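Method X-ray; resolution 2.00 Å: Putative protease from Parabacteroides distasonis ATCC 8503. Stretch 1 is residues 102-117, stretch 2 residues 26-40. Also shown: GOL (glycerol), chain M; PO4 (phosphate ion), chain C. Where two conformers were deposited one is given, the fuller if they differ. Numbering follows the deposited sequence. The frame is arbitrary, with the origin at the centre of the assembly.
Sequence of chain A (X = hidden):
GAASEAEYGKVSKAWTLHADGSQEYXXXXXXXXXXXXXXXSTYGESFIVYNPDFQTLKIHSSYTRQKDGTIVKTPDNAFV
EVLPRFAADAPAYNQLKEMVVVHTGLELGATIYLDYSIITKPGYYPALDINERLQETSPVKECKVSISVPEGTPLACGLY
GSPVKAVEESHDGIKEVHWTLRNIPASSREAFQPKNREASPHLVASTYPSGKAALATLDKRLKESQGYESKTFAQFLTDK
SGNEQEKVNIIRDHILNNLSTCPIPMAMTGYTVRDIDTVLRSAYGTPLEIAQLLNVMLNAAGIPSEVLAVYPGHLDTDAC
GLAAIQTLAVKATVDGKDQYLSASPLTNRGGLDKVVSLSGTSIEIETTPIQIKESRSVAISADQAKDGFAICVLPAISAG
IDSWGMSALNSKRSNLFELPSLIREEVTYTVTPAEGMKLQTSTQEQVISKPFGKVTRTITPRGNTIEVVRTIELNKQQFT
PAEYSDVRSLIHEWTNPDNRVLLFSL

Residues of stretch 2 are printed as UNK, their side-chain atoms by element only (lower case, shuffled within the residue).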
# COMPACT_ATOMS: atom_id res chain seq x y z
N VAL A 102 1.79 12.84 24.35
CA VAL A 102 0.38 13.15 24.63
C VAL A 102 0.27 14.66 24.79
O VAL A 102 0.86 15.24 25.70
CB VAL A 102 -0.16 12.44 25.89
CG1 VAL A 102 -1.61 12.93 26.23
CG2 VAL A 102 -0.11 10.90 25.70
N HIS A 103 -0.44 15.30 23.88
CA HIS A 103 -0.53 16.74 23.89
C HIS A 103 -1.47 17.20 24.97
O HIS A 103 -2.65 16.78 24.99
CB HIS A 103 -0.97 17.22 22.52
CG HIS A 103 0.01 16.87 21.47
ND1 HIS A 103 1.34 17.19 21.58
CD2 HIS A 103 -0.11 16.15 20.32
CE1 HIS A 103 1.99 16.73 20.53
NE2 HIS A 103 1.13 16.08 19.76
N THR A 104 -0.98 18.02 25.87
CA THR A 104 -1.76 18.45 27.01
C THR A 104 -2.15 19.90 26.81
O THR A 104 -1.65 20.60 25.92
CB THR A 104 -1.00 18.28 28.35
OG1 THR A 104 0.09 19.19 28.37
CG2 THR A 104 -0.48 16.83 28.56
N GLY A 105 -3.10 20.33 27.63
CA GLY A 105 -3.63 21.67 27.57
C GLY A 105 -4.47 21.98 26.34
O GLY A 105 -4.68 23.16 26.03
N LEU A 106 -4.92 20.95 25.63
CA LEU A 106 -5.74 21.18 24.46
C LEU A 106 -7.09 21.84 24.86
O LEU A 106 -7.67 21.49 25.88
CB LEU A 106 -5.98 19.90 23.66
CG LEU A 106 -4.74 19.34 22.95
CD1 LEU A 106 -5.13 18.08 22.17
CD2 LEU A 106 -4.13 20.36 22.03
N GLU A 107 -7.50 22.80 24.05
CA GLU A 107 -8.80 23.49 24.17
C GLU A 107 -9.15 23.88 22.76
O GLU A 107 -8.27 24.01 21.92
CB GLU A 107 -8.65 24.81 24.89
CG GLU A 107 -8.30 24.70 26.28
CD GLU A 107 -8.31 26.04 26.95
OE1 GLU A 107 -8.11 27.07 26.24
OE2 GLU A 107 -8.44 26.01 28.18
N LEU A 108 -10.42 24.14 22.51
CA LEU A 108 -10.84 24.61 21.19
C LEU A 108 -9.94 25.76 20.70
O LEU A 108 -9.72 26.74 21.42
CB LEU A 108 -12.29 25.07 21.25
CG LEU A 108 -13.36 24.01 21.57
CD1 LEU A 108 -14.72 24.71 21.77
CD2 LEU A 108 -13.45 22.91 20.51
N GLY A 109 -9.36 25.61 19.52
CA GLY A 109 -8.55 26.66 18.91
C GLY A 109 -7.12 26.72 19.36
O GLY A 109 -6.37 27.64 18.97
N ALA A 110 -6.73 25.80 20.24
CA ALA A 110 -5.35 25.66 20.69
C ALA A 110 -4.45 25.11 19.60
O ALA A 110 -4.92 24.41 18.68
CB ALA A 110 -5.27 24.76 21.91
N THR A 111 -3.16 25.44 19.69
CA THR A 111 -2.16 25.04 18.71
C THR A 111 -1.06 24.24 19.34
O THR A 111 -0.42 24.68 20.30
CB THR A 111 -1.54 26.24 18.00
OG1 THR A 111 -2.57 26.97 17.36
CG2 THR A 111 -0.48 25.80 16.97
N ILE A 112 -0.86 23.05 18.82
CA ILE A 112 0.21 22.15 19.25
C ILE A 112 1.49 22.53 18.56
O ILE A 112 1.51 22.61 17.33
CB ILE A 112 -0.11 20.67 18.84
CG1 ILE A 112 -1.34 20.16 19.59
CG2 ILE A 112 1.12 19.75 19.05
CD1 ILE A 112 -2.02 18.87 18.92
N TYR A 113 2.56 22.68 19.33
CA TYR A 113 3.91 22.91 18.79
C TYR A 113 4.79 21.73 19.15
O TYR A 113 4.91 21.37 20.33
CB TYR A 113 4.53 24.15 19.44
CG TYR A 113 4.04 25.45 18.91
CD1 TYR A 113 2.76 25.89 19.19
CD2 TYR A 113 4.87 26.27 18.14
CE1 TYR A 113 2.29 27.10 18.71
CE2 TYR A 113 4.40 27.52 17.65
CZ TYR A 113 3.11 27.91 17.96
OH TYR A 113 2.60 29.12 17.49
N LEU A 114 5.40 21.13 18.16
CA LEU A 114 6.35 20.03 18.39
C LEU A 114 7.50 20.14 17.41
O LEU A 114 7.30 20.17 16.19
CB LEU A 114 5.66 18.67 18.20
CG LEU A 114 6.49 17.41 18.40
CD1 LEU A 114 7.06 17.33 19.86
CD2 LEU A 114 5.69 16.11 18.04
N ASP A 115 8.71 20.06 17.94
CA ASP A 115 9.94 20.22 17.18
C ASP A 115 10.90 19.18 17.72
O ASP A 115 11.21 19.18 18.93
CB ASP A 115 10.47 21.63 17.40
CG ASP A 115 11.74 21.93 16.58
OD1 ASP A 115 12.27 21.02 15.92
OD2 ASP A 115 12.23 23.08 16.66
N TYR A 116 11.29 18.22 16.88
CA TYR A 116 12.21 17.16 17.30
C TYR A 116 13.18 16.79 16.20
O TYR A 116 12.92 17.04 15.01
CB TYR A 116 11.45 15.90 17.75
CG TYR A 116 10.77 15.15 16.64
CD1 TYR A 116 9.47 15.43 16.28
CD2 TYR A 116 11.45 14.14 15.95
CE1 TYR A 116 8.83 14.74 15.24
CE2 TYR A 116 10.82 13.44 14.92
CZ TYR A 116 9.52 13.75 14.57
OH TYR A 116 8.94 13.03 13.55
N SER A 117 14.26 16.14 16.61
CA SER A 117 15.20 15.54 15.68
C SER A 117 15.41 14.07 15.97
O SER A 117 15.40 13.63 17.14
CB SER A 117 16.58 16.19 15.75
OG SER A 117 16.55 17.55 15.37
N UNK A 26 15.03 16.59 11.19
CA UNK A 26 14.40 17.50 12.13
C UNK A 26 13.02 17.88 11.62
O UNK A 26 12.87 18.26 10.45
c UNK A 26 15.61 20.72 13.94
n UNK A 26 14.99 21.56 15.00
n UNK A 26 15.04 23.16 16.63
c UNK A 26 15.23 18.75 12.38
c UNK A 26 14.62 19.69 13.44
n UNK A 26 16.96 22.63 15.50
c UNK A 26 15.66 22.46 15.70
N UNK A 27 12.03 17.70 12.47
CA UNK A 27 10.63 17.91 12.09
C UNK A 27 9.99 18.85 13.06
O UNK A 27 10.03 18.56 14.26
o UNK A 27 8.43 16.82 12.04
c UNK A 27 9.83 16.58 12.12
N UNK A 28 9.46 19.98 12.58
CA UNK A 28 8.64 20.84 13.46
C UNK A 28 7.31 21.09 12.86
O UNK A 28 7.14 21.09 11.61
o UNK A 28 9.46 22.92 12.67
c UNK A 28 9.27 22.20 13.83
N UNK A 29 6.35 21.29 13.73
CA UNK A 29 4.99 21.52 13.30
C UNK A 29 4.23 22.40 14.28
O UNK A 29 4.60 22.52 15.45
c UNK A 29 4.04 19.27 14.20
se UNK A 29 2.61 19.88 15.37
c UNK A 29 4.25 20.20 13.03
c UNK A 29 2.04 18.16 16.13
N UNK A 30 3.22 23.05 13.73
CA UNK A 30 2.21 23.81 14.43
C UNK A 30 0.88 23.28 13.90
O UNK A 30 0.61 23.33 12.67
c UNK A 30 2.37 25.28 14.15
c UNK A 30 3.69 25.79 14.60
o UNK A 30 5.04 27.72 14.47
c UNK A 30 3.89 27.29 14.33
o UNK A 30 2.92 28.00 13.98
N UNK A 31 0.05 22.80 14.82
CA UNK A 31 -1.22 22.19 14.46
C UNK A 31 -2.32 22.76 15.33
O UNK A 31 -2.33 22.54 16.55
c UNK A 31 -2.09 18.36 14.76
c UNK A 31 -1.14 20.66 14.62
c UNK A 31 -2.42 19.82 14.48
c UNK A 31 -3.07 19.97 13.11
N UNK A 32 -3.25 23.47 14.72
CA UNK A 32 -4.40 23.99 15.44
C UNK A 32 -5.61 23.05 15.32
O UNK A 32 -5.93 22.61 14.22
c UNK A 32 -5.90 25.99 15.74
o UNK A 32 -3.60 26.23 14.96
c UNK A 32 -4.76 25.39 14.91
N UNK A 33 -6.23 22.76 16.46
CA UNK A 33 -7.40 21.89 16.56
C UNK A 33 -8.62 22.74 16.88
O UNK A 33 -8.61 23.48 17.84
c UNK A 33 -5.79 19.40 16.02
c UNK A 33 -5.98 18.77 18.43
c UNK A 33 -7.17 20.85 17.64
c UNK A 33 -5.93 19.94 17.45
N UNK A 34 -9.66 22.66 16.07
CA UNK A 34 -10.79 23.57 16.24
C UNK A 34 -12.01 22.93 16.89
O UNK A 34 -12.90 23.64 17.28
c UNK A 34 -8.89 26.94 14.05
c UNK A 34 -8.28 26.44 12.91
c UNK A 34 -11.24 24.13 14.90
c UNK A 34 -10.21 24.94 14.21
c UNK A 34 -9.59 24.46 13.07
c UNK A 34 -9.87 26.19 14.69
c UNK A 34 -8.63 25.22 12.41
N UNK A 35 -12.05 21.61 16.99
CA UNK A 35 -13.20 20.90 17.53
C UNK A 35 -12.76 19.87 18.59
O UNK A 35 -11.61 19.38 18.58
o UNK A 35 -13.07 19.03 16.01
c UNK A 35 -14.32 20.96 15.19
c UNK A 35 -13.93 20.09 16.44
N UNK A 36 -13.69 19.49 19.44
CA UNK A 36 -13.47 18.29 20.27
C UNK A 36 -13.24 17.02 19.50
O UNK A 36 -12.49 16.18 19.97
c UNK A 36 -13.72 19.86 22.93
c UNK A 36 -15.59 20.93 23.30
n UNK A 36 -14.30 20.90 23.60
c UNK A 36 -14.69 19.24 22.22
n UNK A 36 -15.84 19.96 22.44
c UNK A 36 -14.62 18.11 21.26
N UNK A 37 -13.86 16.88 18.33
CA UNK A 37 -13.66 15.71 17.43
C UNK A 37 -12.16 15.61 17.10
O UNK A 37 -11.57 14.53 17.20
c UNK A 37 -14.36 14.63 15.15
o UNK A 37 -15.89 15.97 16.44
c UNK A 37 -14.51 15.83 16.10
N UNK A 38 -11.58 16.74 16.70
CA UNK A 38 -10.14 16.81 16.43
C UNK A 38 -9.32 16.48 17.70
O UNK A 38 -8.46 15.60 17.67
c UNK A 38 -9.78 18.18 15.85
N UNK A 39 -9.61 17.16 18.81
CA UNK A 39 -8.87 17.01 20.06
C UNK A 39 -8.89 15.57 20.61
O UNK A 39 -7.92 15.13 21.24
c UNK A 39 -9.98 19.74 23.68
se UNK A 39 -10.16 20.57 21.92
c UNK A 39 -9.43 17.93 21.12
c UNK A 39 -9.10 19.38 20.91
N UNK A 40 -10.00 14.86 20.41
CA UNK A 40 -10.21 13.52 21.00
C UNK A 40 -9.79 12.43 20.03
O UNK A 40 -9.84 11.27 20.36
n UNK A 40 -13.41 14.54 22.64
o UNK A 40 -11.31 14.81 23.29
c UNK A 40 -12.12 14.31 22.53
c UNK A 40 -11.69 13.35 21.43
C1 GOL M . -12.48 24.39 26.22
O1 GOL M . -12.11 24.73 24.91
C2 GOL M . -12.96 22.98 26.04
O2 GOL M . -12.14 22.47 25.07
C3 GOL M . -14.36 22.90 25.43
O3 GOL M . -15.28 23.67 26.15
P PO4 C . 4.46 31.05 14.91
O1 PO4 C . 4.64 32.52 14.64
O2 PO4 C . 4.24 30.77 16.40
O3 PO4 C . 3.26 30.59 14.09
O4 PO4 C . 5.64 30.32 14.32
O HOH W 1 7.07 17.69 14.71
O HOH W 2 7.18 14.33 11.70

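Position 26 has seven side-chain atoms: three carbons, a nitrogen, then a carbon carrying two more nitrogens. The chain is extended and two of its nitrogens meet the carboxylate of Asp115. This is Arg26. The salt bridge is two-pronged, Arg26 NE to Asp115 OD1 at 2.9 Å and Arg26 NH2 to Asp115 OD2 at 2.8 Å.

Position 27 has one carbon, then one oxygen. The carbon lies over one face of the Tyr116 ring. This is Ser27. Water 2 links Ser27 OG to Tyr116 OH.

Position 28 also has one carbon and one oxygen. Its CB is 3.7 Å from Asp115 CG. This is Ser28.

Position 29 has two carbons, a selenium and a last carbon, unbranched. That last carbon reaches Ile112 and Leu114. This is Met29, as selenomethionine. Met29 CE is 3.4 Å from Ile112 CG2.

Position 30 has three carbons, the third carrying two oxygens. The second carbon sits over a face of the Tyr113 ring. This is Glu30. A phosphate ion lies by its carboxylate and accepts a hydrogen bond from Tyr113 OH to PO4 O2, 2.6 Å.

Position 31 has four carbons, forked at the second, and lies beside Ile112. This is Leu31; Leu31 CD2 is 4.2 Å from Ile112 CD1.

Position 32 has one carbon carrying an oxygen and a carbon. The oxygen reaches the Thr111 hydroxyl. This is Thr32. Thr32 OG1 and Thr111 OG1 are hydrogen-bonded at 2.7 Å.

Position 33 has four carbons, forked at the second, which touch Leu106 and Ile112. This is Leu33. Leu33 CD1 is 3.9 Å from Leu106 CD1.

Position 34 has one carbon and a six-carbon ring, near Gly109. This is Phe34.

Position 35 has one carbon carrying an oxygen and a carbon. Its CA-to-CB bond points away from stretch 1. This is Thr35; its OG1 caps the helix by accepting from N of position 38.

Position 36 has one carbon, then a five-membered ring of three carbons and two nitrogens. Leu108 CD2 covers one face. This is His36.

Position 37 matches 35 in atoms but touches nothing on stretch 1. This is Thr37.

Position 38 has one carbon and no contact. This is Ala38.

Position 39 has two carbons, selenium and a carbon, against Leu106 and Leu108. This is Met39, selenomethionine.

Position 40 has two carbons, the second carrying oxygen and nitrogen, out of contact. This is Asn40.

The contact is an antiparallel strand pair. Reciprocal backbone bonds join Ile112 with Leu31, Leu114 with Met29 and Tyr116 with Ser27. Apolar packing extends the contact to Met39.

Stretch 2 (26-40) RSSMELTLFTHTAMN
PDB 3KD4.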